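Local coordinates for protein acetyl xylan esterase (Paenibacillus sp. R4, PDB 6AGQ) that probably hydrolyses acetyl esters, removing acetyl groups from xylan, as a cold-active esterase of the alpha/beta-hydrolase clan, at residues Gly72-Pro77 with Glu172-Ser177; Ala114-Asp119 with Asp166-Arg171. All blocks are in the same frame, centred on the assembly; numbering follows the deposited sequence.

Interaction 1 (Gly72-Pro77 with Glu172-Ser177); sequences GWYVTP and EEVDAS
Tyr74 presents the edge of its ring to the 172-177 segment: Glu173 OE2 lies there in the ring plane, Val174 CG2 also lies near that plane, at another part of the edge by the hydroxyl, and neither ring face is taken by this segment. The phenol OH donates to Glu173 OE2 across 2.6 Å. It meets the carboxylate from above, 37° out of its plane, while the ring and carboxylate planes stand 48° apart. The two side chains arrive from opposite directions. Tyr74 CG is anti to the backbone N (chi1 175°), which sends the ring out from strand 69-77, and Glu173, bent at its second torsion, brings its carboxylate to meet it. Val174 slides past the phenol, CG2 coming within 3.4 Å of Tyr74 OH. Farther along the strand, the Thr76 side chain crosses that of Glu173 at about a right angle, its CG2 4.1 Å from Glu173 OE2. A phenylalanine here in place of Tyr74 would probably keep much of the ring packing but leave Glu173 OE2 without this donor and its carboxylate freer to turn. Beyond Val174 the chain turns a corner. There Asp175 OD1 accepts both Ser177 N, in an Asx turn, and Ser177 OG, the hydroxyl at 2.7 Å. The segment leads from helix 153-170 toward strand 179-184, and the Tyr74-Glu173 bond ties that connection to the antiparallel part of the mixed sheet. Strand 114-118, helix 153-170 and strand 179-184 form a beta-alpha-beta unit of the alpha/beta-hydrolase fold, the nucleophile elbow probably following strand 179-184.

Interaction 2 (Ala114-Asp119 with Asp166-Arg171); sequences AALAID and DFVCSR
Leu116, on strand 114-118, packs against Phe167 and Val168 in the last turns of helix 153-170, the helix of a beta-alpha-beta crossover that leads on to strand 179-184 in this alpha/beta-hydrolase fold. Asp166, at the start of the segment, forms a salt bridge with Arg200. Phe167 comes next, its ring swung toward the sheet by a first torsion of 175°, CG opposite the backbone N. The leucine meets this ring obliquely, CD2 approaching Phe167 CD2 to 4.0 Å and CD1 lying near the same rim. Val168 fills the neighbouring position with one branch, CG1, which is 3.7 Å from Leu116 CD2 and also touches Leu116 CB. Val88 and Val90 of strand 86-92 extend this apolar layer around Val168. At the helix end the chemistry becomes polar: Ser170 OG donates to Phe167 O at 2.6 Å, reaching back to the preceding turn. Arg171 then lays its guanidinium over Phe167, with Phe167 CE1 above the centre of the group, and grips Ser170 OG side-on through two nitrogens, NH2 at 2.9 Å and NE at 3.2 Å, with Ser170 OG lying nearly in the guanidinium plane.

Both contacts rest on neighbouring strands of one sheet and on consecutive pieces of chain, helix 153-170 and the connection that follows it, with their centres about 6 Å apart. Strands 69-77 and 114-118 run antiparallel and are joined by probable backbone hydrogen bonds, such as Val75 O to Ala115 N, so the two sites share a common floor. Their chemistry differs with place. Both are buried, but interaction 2, under the helix, is wholly apolar across the contact, whereas interaction 1 lies nearer the rim, with the partly exposed Glu173, and relies on one short side-chain hydrogen bond. Val174 CB packs against the carbonyl oxygen of Val168, and Arg171 touches Tyr74, bridging the two contacts.

Interaction 1 (Gly72-Pro77 with Glu172-Ser177)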
ATOM      1  N   GLY A  72       8.118   4.689  37.697  1.00 27.67           N
ATOM      2  CA  GLY A  72       9.054   5.514  36.984  1.00 26.53           C
ATOM      3  C   GLY A  72      10.511   5.185  37.235  1.00 25.40           C
ATOM      4  O   GLY A  72      10.879   4.184  37.926  1.00 22.98           O
ATOM      5  N   TRP A  73      11.335   6.024  36.616  1.00 22.85           N
ATOM      6  CA  TRP A  73      12.755   5.957  36.760  1.00 21.98           C
ATOM      7  C   TRP A  73      13.177   7.359  37.141  1.00 21.26           C
ATOM      8  O   TRP A  73      12.814   8.271  36.463  1.00 18.58           O
ATOM      9  CB  TRP A  73      13.474   5.574  35.464  1.00 21.15           C
ATOM     10  CG  TRP A  73      13.269   4.224  34.878  1.00 22.36           C
ATOM     11  CD1 TRP A  73      12.800   3.966  33.658  1.00 20.42           C
ATOM     12  CD2 TRP A  73      13.641   2.959  35.452  1.00 22.30           C
ATOM     13  NE1 TRP A  73      12.826   2.620  33.413  1.00 25.94           N
ATOM     14  CE2 TRP A  73      13.317   1.969  34.509  1.00 24.95           C
ATOM     15  CE3 TRP A  73      14.184   2.574  36.670  1.00 22.77           C
ATOM     16  CZ2 TRP A  73      13.507   0.568  34.748  1.00 25.84           C
ATOM     17  CZ3 TRP A  73      14.410   1.187  36.910  1.00 24.85           C
ATOM     18  CH2 TRP A  73      14.053   0.211  35.943  1.00 24.45           C
ATOM     19  N   TYR A  74      13.987   7.479  38.185  1.00 23.54           N
ATOM     20  CA  TYR A  74      14.523   8.744  38.669  1.00 24.87           C
ATOM     21  C   TYR A  74      16.038   8.585  38.615  1.00 24.38           C
ATOM     22  O   TYR A  74      16.565   7.601  39.083  1.00 24.99           O
ATOM     23  CB  TYR A  74      14.081   9.007  40.112  1.00 24.97           C
ATOM     24  CG  TYR A  74      14.690  10.252  40.743  1.00 24.39           C
ATOM     25  CD1 TYR A  74      14.390  11.519  40.228  1.00 24.52           C
ATOM     26  CD2 TYR A  74      15.463  10.177  41.874  1.00 28.43           C
ATOM     27  CE1 TYR A  74      14.901  12.671  40.761  1.00 25.51           C
ATOM     28  CE2 TYR A  74      16.000  11.348  42.452  1.00 28.92           C
ATOM     29  CZ  TYR A  74      15.719  12.588  41.877  1.00 27.77           C
ATOM     30  OH  TYR A  74      16.220  13.756  42.398  1.00 27.48           O
ATOM     31  N   VAL A  75      16.704   9.510  37.974  1.00 25.37           N
ATOM     32  CA  VAL A  75      18.134   9.431  37.654  1.00 27.09           C
ATOM     33  C   VAL A  75      18.787  10.736  38.112  1.00 28.18           C
ATOM     34  O   VAL A  75      18.243  11.872  37.857  1.00 29.45           O
ATOM     35  CB  VAL A  75      18.353   9.222  36.127  1.00 30.01           C
ATOM     36  CG1 VAL A  75      19.796   9.201  35.795  1.00 34.73           C
ATOM     37  CG2 VAL A  75      17.740   7.907  35.640  1.00 29.06           C
ATOM     38  N   THR A  76      19.919  10.606  38.802  1.00 30.43           N
ATOM     39  CA  THR A  76      20.767  11.789  39.167  1.00 33.35           C
ATOM     40  C   THR A  76      22.259  11.527  38.926  1.00 31.25           C
ATOM     41  O   THR A  76      22.701  10.348  38.928  1.00 28.90           O
ATOM     42  CB  THR A  76      20.616  12.224  40.651  1.00 38.00           C
ATOM     43  OG1 THR A  76      21.381  11.373  41.479  1.00 43.25           O
ATOM     44  CG2 THR A  76      19.206  12.143  41.103  1.00 44.47           C
ATOM     45  N   PRO A  77      23.044  12.612  38.717  1.00 30.53           N
ATOM     46  CA  PRO A  77      24.493  12.432  38.742  1.00 32.98           C
ATOM     47  C   PRO A  77      24.921  11.712  40.035  1.00 36.63           C
ATOM     48  O   PRO A  77      24.327  11.956  41.080  1.00 34.40           O
ATOM     49  CB  PRO A  77      25.028  13.850  38.750  1.00 34.35           C
ATOM     50  CG  PRO A  77      23.885  14.747  38.382  1.00 34.38           C
ATOM     51  CD  PRO A  77      22.665  14.036  38.823  1.00 34.11           C
ATOM     52  N   GLU A 172      15.090  15.941  48.250  1.00 35.63           N
ATOM     53  CA  GLU A 172      15.784  17.034  48.933  1.00 41.49           C
ATOM     54  C   GLU A 172      16.878  17.673  48.071  1.00 33.66           C
ATOM     55  O   GLU A 172      17.080  18.871  48.132  1.00 36.67           O
ATOM     56  CB  GLU A 172      16.307  16.574  50.295  1.00 47.26           C
ATOM     57  CG  GLU A 172      15.151  16.260  51.264  1.00 51.10           C
ATOM     58  CD  GLU A 172      14.347  17.483  51.769  1.00 60.04           C
ATOM     59  OE1 GLU A 172      14.818  18.666  51.696  1.00 56.47           O
ATOM     60  OE2 GLU A 172      13.212  17.233  52.266  1.00 58.87           O
ATOM     61  N   GLU A 173      17.522  16.880  47.222  1.00 28.64           N
ATOM     62  CA  GLU A 173      18.534  17.386  46.294  1.00 31.59           C
ATOM     63  C   GLU A 173      17.986  18.290  45.173  1.00 31.26           C
ATOM     64  O   GLU A 173      18.754  19.054  44.577  1.00 26.87           O
ATOM     65  CB  GLU A 173      19.365  16.228  45.696  1.00 34.34           C
ATOM     66  CG  GLU A 173      18.615  15.281  44.752  1.00 41.45           C
ATOM     67  CD  GLU A 173      17.864  14.104  45.441  1.00 46.75           C
ATOM     68  OE1 GLU A 173      17.691  14.124  46.725  1.00 41.41           O
ATOM     69  OE2 GLU A 173      17.418  13.167  44.686  1.00 39.53           O
ATOM     70  N   VAL A 174      16.673  18.199  44.890  1.00 28.08           N
ATOM     71  CA  VAL A 174      16.099  18.937  43.778  1.00 28.62           C
ATOM     72  C   VAL A 174      15.842  20.407  44.123  1.00 29.31           C
ATOM     73  O   VAL A 174      15.397  20.734  45.217  1.00 30.20           O
ATOM     74  CB  VAL A 174      14.839  18.223  43.235  1.00 28.14           C
ATOM     75  CG1 VAL A 174      14.022  19.138  42.354  1.00 27.72           C
ATOM     76  CG2 VAL A 174      15.286  16.983  42.433  1.00 28.22           C
ATOM     77  N   ASP A 175      16.203  21.291  43.195  1.00 31.49           N
ATOM     78  CA  ASP A 175      15.814  22.741  43.195  1.00 32.96           C
ATOM     79  C   ASP A 175      14.439  22.902  42.483  1.00 35.12           C
ATOM     80  O   ASP A 175      14.338  22.793  41.239  1.00 29.73           O
ATOM     81  CB  ASP A 175      16.874  23.528  42.428  1.00 33.56           C
ATOM     82  CG  ASP A 175      16.709  25.040  42.518  1.00 37.10           C
ATOM     83  OD1 ASP A 175      15.617  25.543  42.907  1.00 35.35           O
ATOM     84  OD2 ASP A 175      17.713  25.722  42.188  1.00 38.06           O
ATOM     85  N   ALA A 176      13.413  23.184  43.281  1.00 33.78           N
ATOM     86  CA  ALA A 176      12.032  23.273  42.834  1.00 34.69           C
ATOM     87  C   ALA A 176      11.776  24.533  41.968  1.00 31.53           C
ATOM     88  O   ALA A 176      10.823  24.570  41.173  1.00 28.79           O
ATOM     89  CB  ALA A 176      11.093  23.239  44.060  1.00 38.04           C
ATOM     90  N   SER A 177      12.671  25.512  42.032  1.00 30.08           N
ATOM     91  CA  SER A 177      12.602  26.632  41.074  1.00 30.42           C
ATOM     92  C   SER A 177      13.294  26.349  39.699  1.00 27.68           C
ATOM     93  O   SER A 177      13.349  27.228  38.827  1.00 31.04           O
ATOM     94  CB  SER A 177      13.133  27.914  41.757  1.00 32.00           C
ATOM     95  OG  SER A 177      14.550  27.852  41.878  1.00 34.88           O
TER

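Interaction 2 (Ala114-Asp119 with Asp166-Arg171)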
ATOM      1  N   ALA A 114      18.863  16.227  37.608  1.00 25.42           N
ATOM      2  CA  ALA A 114      18.051  15.068  37.886  1.00 23.68           C
ATOM      3  C   ALA A 114      17.044  14.889  36.770  1.00 24.71           C
ATOM      4  O   ALA A 114      16.735  15.833  36.067  1.00 26.44           O
ATOM      5  CB  ALA A 114      17.337  15.255  39.199  1.00 24.94           C
ATOM      6  N   ALA A 115      16.504  13.681  36.605  1.00 25.17           N
ATOM      7  CA  ALA A 115      15.444  13.488  35.656  1.00 23.09           C
ATOM      8  C   ALA A 115      14.503  12.383  36.094  1.00 25.17           C
ATOM      9  O   ALA A 115      14.935  11.345  36.643  1.00 28.81           O
ATOM     10  CB  ALA A 115      16.017  13.205  34.253  1.00 24.10           C
ATOM     11  N   LEU A 116      13.229  12.562  35.780  1.00 25.08           N
ATOM     12  CA  LEU A 116      12.203  11.545  36.098  1.00 23.14           C
ATOM     13  C   LEU A 116      11.427  11.242  34.831  1.00 22.56           C
ATOM     14  O   LEU A 116      10.923  12.165  34.169  1.00 24.05           O
ATOM     15  CB  LEU A 116      11.243  12.062  37.203  1.00 22.14           C
ATOM     16  CG  LEU A 116       9.942  11.266  37.467  1.00 21.16           C
ATOM     17  CD1 LEU A 116      10.202   9.986  38.244  1.00 20.54           C
ATOM     18  CD2 LEU A 116       9.019  12.200  38.240  1.00 22.40           C
ATOM     19  N   ALA A 117      11.287   9.953  34.528  1.00 21.50           N
ATOM     20  CA  ALA A 117      10.343   9.498  33.549  1.00 22.88           C
ATOM     21  C   ALA A 117       9.281   8.608  34.169  1.00 24.31           C
ATOM     22  O   ALA A 117       9.614   7.700  34.876  1.00 29.23           O
ATOM     23  CB  ALA A 117      11.082   8.719  32.474  1.00 23.99           C
ATOM     24  N   ILE A 118       8.027   8.787  33.804  1.00 24.78           N
ATOM     25  CA  ILE A 118       6.915   8.016  34.358  1.00 27.87           C
ATOM     26  C   ILE A 118       6.063   7.288  33.299  1.00 25.87           C
ATOM     27  O   ILE A 118       5.999   7.707  32.169  1.00 25.58           O
ATOM     28  CB  ILE A 118       5.949   8.950  35.164  1.00 32.35           C
ATOM     29  CG1 ILE A 118       5.324  10.021  34.272  1.00 31.08           C
ATOM     30  CG2 ILE A 118       6.690   9.626  36.331  1.00 33.96           C
ATOM     31  CD1 ILE A 118       4.263  10.815  34.987  1.00 34.95           C
ATOM     32  N   ASP A 119       5.479   6.165  33.675  1.00 27.55           N
ATOM     33  CA  ASP A 119       4.383   5.528  32.944  1.00 27.64           C
ATOM     34  C   ASP A 119       3.072   6.361  32.987  1.00 30.56           C
ATOM     35  O   ASP A 119       2.726   6.902  34.003  1.00 33.13           O
ATOM     36  CB  ASP A 119       4.031   4.234  33.587  1.00 28.58           C
ATOM     37  CG  ASP A 119       5.075   3.084  33.380  1.00 31.03           C
ATOM     38  OD1 ASP A 119       5.954   3.116  32.461  1.00 30.29           O
ATOM     39  OD2 ASP A 119       4.922   2.101  34.158  1.00 30.63           O
ATOM     40  N   ASP A 166       5.079  16.850  42.312  1.00 34.41           N
ATOM     41  CA  ASP A 166       5.107  16.608  43.796  1.00 33.67           C
ATOM     42  C   ASP A 166       6.247  15.642  44.138  1.00 29.35           C
ATOM     43  O   ASP A 166       6.912  15.813  45.138  1.00 27.73           O
ATOM     44  CB  ASP A 166       3.796  15.947  44.394  1.00 36.70           C
ATOM     45  CG  ASP A 166       2.487  16.795  44.213  1.00 42.42           C
ATOM     46  OD1 ASP A 166       2.559  17.990  43.888  1.00 46.54           O
ATOM     47  OD2 ASP A 166       1.357  16.238  44.422  1.00 47.13           O
ATOM     48  N   PHE A 167       6.422  14.589  43.350  1.00 25.87           N
ATOM     49  CA  PHE A 167       7.533  13.655  43.618  1.00 28.27           C
ATOM     50  C   PHE A 167       8.893  14.344  43.484  1.00 27.50           C
ATOM     51  O   PHE A 167       9.715  14.261  44.425  1.00 24.69           O
ATOM     52  CB  PHE A 167       7.535  12.423  42.732  1.00 29.30           C
ATOM     53  CG  PHE A 167       8.748  11.530  42.945  1.00 31.73           C
ATOM     54  CD1 PHE A 167       8.797  10.644  44.015  1.00 32.72           C
ATOM     55  CD2 PHE A 167       9.878  11.619  42.083  1.00 30.32           C
ATOM     56  CE1 PHE A 167       9.935   9.856  44.219  1.00 34.15           C
ATOM     57  CE2 PHE A 167      11.005  10.823  42.261  1.00 30.73           C
ATOM     58  CZ  PHE A 167      11.040   9.934  43.328  1.00 31.74           C
ATOM     59  N   VAL A 168       9.161  15.013  42.361  1.00 25.95           N
ATOM     60  CA  VAL A 168      10.475  15.604  42.245  1.00 28.36           C
ATOM     61  C   VAL A 168      10.693  16.675  43.301  1.00 30.23           C
ATOM     62  O   VAL A 168      11.821  16.799  43.796  1.00 29.88           O
ATOM     63  CB  VAL A 168      10.882  16.087  40.824  1.00 29.25           C
ATOM     64  CG1 VAL A 168      10.914  14.905  39.874  1.00 31.14           C
ATOM     65  CG2 VAL A 168      10.052  17.244  40.277  1.00 27.34           C
ATOM     66  N   CYS A 169       9.653  17.438  43.653  1.00 33.22           N
ATOM     67  CA  CYS A 169       9.800  18.486  44.699  1.00 36.42           C
ATOM     68  C   CYS A 169      10.027  17.916  46.109  1.00 35.75           C
ATOM     69  O   CYS A 169      10.713  18.514  46.925  1.00 29.52           O
ATOM     70  CB  CYS A 169       8.610  19.425  44.719  1.00 37.22           C
ATOM     71  SG  CYS A 169       8.639  20.475  43.269  1.00 48.08           S
ATOM     72  N   SER A 170       9.478  16.738  46.366  1.00 29.28           N
ATOM     73  CA  SER A 170       9.852  15.989  47.584  1.00 31.29           C
ATOM     74  C   SER A 170      11.311  15.480  47.664  1.00 32.29           C
ATOM     75  O   SER A 170      11.742  15.091  48.760  1.00 35.96           O
ATOM     76  CB  SER A 170       8.918  14.801  47.777  1.00 30.14           C
ATOM     77  OG  SER A 170       9.315  13.729  46.925  1.00 27.17           O
ATOM     78  N   ARG A 171      12.076  15.452  46.564  1.00 31.54           N
ATOM     79  CA  ARG A 171      13.503  15.049  46.644  1.00 31.56           C
ATOM     80  C   ARG A 171      14.300  16.200  47.223  1.00 33.11           C
ATOM     81  O   ARG A 171      14.200  17.323  46.767  1.00 30.47           O
ATOM     82  CB  ARG A 171      14.087  14.628  45.281  1.00 31.02           C
ATOM     83  CG  ARG A 171      13.292  13.553  44.524  1.00 30.52           C
ATOM     84  CD  ARG A 171      13.208  12.224  45.290  1.00 32.36           C
ATOM     85  NE  ARG A 171      12.016  12.129  46.136  1.00 32.78           N
ATOM     86  CZ  ARG A 171      11.768  11.189  47.051  1.00 33.25           C
ATOM     87  NH1 ARG A 171      12.608  10.206  47.269  1.00 34.20           N
ATOM     88  NH2 ARG A 171      10.623  11.212  47.722  1.00 32.85           N
TER